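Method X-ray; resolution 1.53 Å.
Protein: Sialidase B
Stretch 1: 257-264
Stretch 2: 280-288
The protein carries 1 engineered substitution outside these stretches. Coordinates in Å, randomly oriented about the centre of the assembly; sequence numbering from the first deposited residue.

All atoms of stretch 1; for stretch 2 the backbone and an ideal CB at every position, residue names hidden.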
# COMPACT_ATOMS: atom_id res chain seq x y z
N ALA A 257 -8.08 -5.09 -12.63
CA ALA A 257 -8.20 -6.54 -12.75
C ALA A 257 -9.51 -7.04 -12.14
O ALA A 257 -10.12 -7.98 -12.67
CB ALA A 257 -7.01 -7.24 -12.11
N MET A 258 -9.91 -6.44 -11.03
CA MET A 258 -11.20 -6.74 -10.39
C MET A 258 -11.78 -5.45 -9.87
O MET A 258 -11.09 -4.67 -9.20
CB MET A 258 -11.04 -7.73 -9.22
CG MET A 258 -10.52 -9.11 -9.62
SD MET A 258 -10.52 -10.24 -8.22
CE MET A 258 -9.73 -11.66 -8.97
N LYS A 259 -13.06 -5.22 -10.16
CA LYS A 259 -13.71 -3.99 -9.73
C LYS A 259 -15.19 -4.22 -9.49
O LYS A 259 -15.80 -5.12 -10.09
CB LYS A 259 -13.53 -2.89 -10.76
CG LYS A 259 -14.36 -3.13 -12.01
CD LYS A 259 -14.28 -1.97 -12.96
CE LYS A 259 -14.56 -0.69 -12.22
NZ LYS A 259 -14.56 0.52 -13.09
N PHE A 260 -15.75 -3.40 -8.61
CA PHE A 260 -17.18 -3.33 -8.38
C PHE A 260 -17.63 -1.90 -8.63
O PHE A 260 -16.84 -0.96 -8.51
CB PHE A 260 -17.52 -3.67 -6.93
CG PHE A 260 -17.52 -5.13 -6.63
CD1 PHE A 260 -18.25 -6.02 -7.41
CD2 PHE A 260 -16.81 -5.63 -5.54
CE1 PHE A 260 -18.28 -7.38 -7.10
CE2 PHE A 260 -16.83 -6.98 -5.24
CZ PHE A 260 -17.56 -7.86 -6.02
N ASN A 261 -18.91 -1.74 -8.98
CA ASN A 261 -19.42 -0.42 -9.36
C ASN A 261 -20.60 0.05 -8.52
O ASN A 261 -21.27 1.03 -8.88
CB ASN A 261 -19.76 -0.40 -10.84
CG ASN A 261 -18.52 -0.44 -11.72
OD1 ASN A 261 -17.55 0.28 -11.46
ND2 ASN A 261 -18.54 -1.29 -12.73
N ASP A 262 -20.82 -0.63 -7.40
CA ASP A 262 -21.87 -0.22 -6.48
C ASP A 262 -21.57 1.15 -5.84
O ASP A 262 -22.50 1.89 -5.51
CB ASP A 262 -22.14 -1.29 -5.41
CG ASP A 262 -20.88 -1.82 -4.72
OD1 ASP A 262 -19.83 -2.00 -5.39
OD2 ASP A 262 -20.95 -2.11 -3.50
N TYR A 263 -20.29 1.47 -5.68
CA TYR A 263 -19.87 2.80 -5.28
C TYR A 263 -18.99 3.44 -6.35
O TYR A 263 -18.22 2.75 -7.02
CB TYR A 263 -19.11 2.74 -3.96
CG TYR A 263 -20.00 2.70 -2.74
CD1 TYR A 263 -20.90 1.66 -2.55
CD2 TYR A 263 -19.93 3.69 -1.78
CE1 TYR A 263 -21.72 1.60 -1.44
CE2 TYR A 263 -20.75 3.64 -0.64
CZ TYR A 263 -21.64 2.59 -0.48
OH TYR A 263 -22.47 2.53 0.62
N GLU A 264 -19.14 4.76 -6.51
CA GLU A 264 -18.33 5.54 -7.45
C GLU A 264 -16.84 5.48 -7.11
O GLU A 264 -16.46 5.42 -5.94
CB GLU A 264 -18.81 7.00 -7.46
CG GLU A 264 -18.04 7.94 -8.39
CD GLU A 264 -18.32 9.42 -8.13
OE1 GLU A 264 -18.94 9.76 -7.09
OE2 GLU A 264 -17.91 10.26 -8.96
N UNK A 280 -15.19 4.83 7.88
CA UNK A 280 -14.98 3.68 7.02
C UNK A 280 -16.19 3.47 6.13
O UNK A 280 -17.31 3.43 6.62
CB UNK A 280 -14.70 2.43 7.85
N UNK A 281 -15.98 3.37 4.82
CA UNK A 281 -17.07 3.12 3.89
C UNK A 281 -17.68 1.78 4.24
O UNK A 281 -17.00 0.76 4.26
CB UNK A 281 -16.59 3.15 2.44
N UNK A 282 -18.97 1.78 4.54
CA UNK A 282 -19.58 0.62 5.19
C UNK A 282 -20.65 -0.11 4.39
O UNK A 282 -21.16 -1.13 4.84
CB UNK A 282 -20.19 1.07 6.52
N UNK A 283 -20.98 0.40 3.20
CA UNK A 283 -21.98 -0.24 2.37
C UNK A 283 -21.48 -0.75 1.02
O UNK A 283 -22.29 -1.16 0.18
CB UNK A 283 -23.13 0.75 2.13
N UNK A 284 -20.17 -0.74 0.82
CA UNK A 284 -19.56 -1.12 -0.46
C UNK A 284 -19.00 -2.53 -0.47
O UNK A 284 -18.46 -3.01 0.53
CB UNK A 284 -18.44 -0.14 -0.81
N UNK A 285 -19.12 -3.18 -1.62
CA UNK A 285 -18.39 -4.43 -1.87
C UNK A 285 -16.92 -4.06 -2.13
O UNK A 285 -16.61 -2.91 -2.47
CB UNK A 285 -18.99 -5.20 -3.05
N UNK A 286 -16.02 -5.02 -1.96
CA UNK A 286 -14.61 -4.74 -2.20
C UNK A 286 -13.83 -6.00 -2.55
O UNK A 286 -14.29 -7.12 -2.33
CB UNK A 286 -13.99 -4.07 -0.97
N UNK A 287 -12.64 -5.78 -3.11
CA UNK A 287 -11.65 -6.85 -3.25
C UNK A 287 -10.48 -6.47 -2.37
O UNK A 287 -10.26 -5.30 -2.10
CB UNK A 287 -11.22 -7.05 -4.70
N UNK A 288 -9.72 -7.45 -1.90
CA UNK A 288 -8.59 -7.13 -1.04
C UNK A 288 -7.56 -8.24 -1.09
O UNK A 288 -7.93 -9.41 -1.14
CB UNK A 288 -9.05 -6.90 0.40

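Position 280 lies beyond the reach of stretch 1, with nothing within 5.5 Å of its ideal CB, so the contact sets no preference; the residue is Gln-280. At position 281 CA-to-CB points toward stretch 1, and the ideal CB stands 5.2 Å from Tyr-263 CE2. That gap could be closed by a medium-sized apolar side chain, branched or not. The deposited Ile-281 does so, bringing CG2 to 3.8 Å from Tyr-263 CE2. Position 282 points away and tolerates many side chains; Ser-282 turns its OG back to donate a hydrogen bond to Gln-280 O (2.8 Å).

Position 283 is the most restrictive. An ideal CB would lie 2.4 Å from Tyr-263 OH, a clash, so with this backbone and this tyrosine only glycine fits. Gly-283 lets the chain pass close to the ring, its O 3.3 Å from Tyr-263 CE1.

At position 284 CA-to-CB runs sideways, yet the ideal CB is 3.5 Å from Tyr-263 CD1 and 4.2 Å from Asp-262 OD2. A small residue suits the aromatic surface, and a polar one could also exploit the nearby carboxylate. Ser-284 places CB over a face of the tyrosine ring, 3.8 Å from its centroid, in a CH-pi contact. Its OG donates to the backbone O of position 285 (2.7 Å) and meets Asp-262 indirectly: one water donates to both Ser-284 OG (2.8 Å) and Asp-262 OD1 (2.6 Å).

Position 285 points toward stretch 1, but its ideal CB is already 3.3 Å from Phe-260 CD2, which favours alanine or glycine. The backbone N faces the Asp-262 carboxylate, so any residue but proline could offer its N-H there. In Ala-285, CB packs over one face of the Phe-260 ring, while N donates a nearly linear hydrogen bond to Asp-262 OD2 (2.8 Å, 174°), the one direct hydrogen bond between the stretches.

Position 286 opens the strand and points away, leaving stretch 1 little say; Ser-286 has its OG hydrogen-bonded elsewhere in the structure.

Position 287 again points toward stretch 1. Its ideal CB is 4.6 Å from Met-258 CB, and the space between Met-258 and the Phe-260 ring invites a large apolar or aromatic side chain. Phe-287 slides its ring into this slot. One face forms an offset stack with Phe-260, centroids 4.4 Å apart and planes at 14°; over the opposite face Met-258 CB sits 3.5 Å from the ring centroid, almost on the normal. Phe-287 has the largest covered area of any residue in this contact.

Position 288 is out of reach; it is Ile-288.

Stretch 2 280-288: QISGSASFI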
# COMPACT_ATOMS: atom_id res chain seq x y z
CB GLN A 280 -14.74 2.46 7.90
CG GLN A 280 -14.40 1.19 7.18
CD GLN A 280 -14.00 0.08 8.13
OE1 GLN A 280 -14.44 0.05 9.28
NE2 GLN A 280 -13.15 -0.83 7.66
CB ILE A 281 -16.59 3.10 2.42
CG1 ILE A 281 -15.94 4.43 2.04
CG2 ILE A 281 -17.77 2.77 1.50
CD1 ILE A 281 -15.48 4.52 0.57
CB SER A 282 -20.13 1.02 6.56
OG SER A 282 -19.09 1.45 7.42
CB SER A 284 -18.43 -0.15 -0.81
OG SER A 284 -17.82 -0.50 -2.05
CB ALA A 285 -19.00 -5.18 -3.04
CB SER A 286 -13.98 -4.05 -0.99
OG SER A 286 -14.04 -4.88 0.17
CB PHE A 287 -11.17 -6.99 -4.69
CG PHE A 287 -12.28 -7.26 -5.68
CD1 PHE A 287 -12.95 -6.21 -6.30
CD2 PHE A 287 -12.64 -8.57 -6.00
CE1 PHE A 287 -13.97 -6.46 -7.21
CE2 PHE A 287 -13.66 -8.83 -6.90
CZ PHE A 287 -14.33 -7.77 -7.51
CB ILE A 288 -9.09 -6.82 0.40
CG1 ILE A 288 -7.91 -6.56 1.36
CG2 ILE A 288 -10.00 -7.96 0.91
CD1 ILE A 288 -8.34 -5.91 2.68
O HOH W 1 -17.94 -0.22 -4.88
O HOH W 2 -23.29 -2.03 -2.22
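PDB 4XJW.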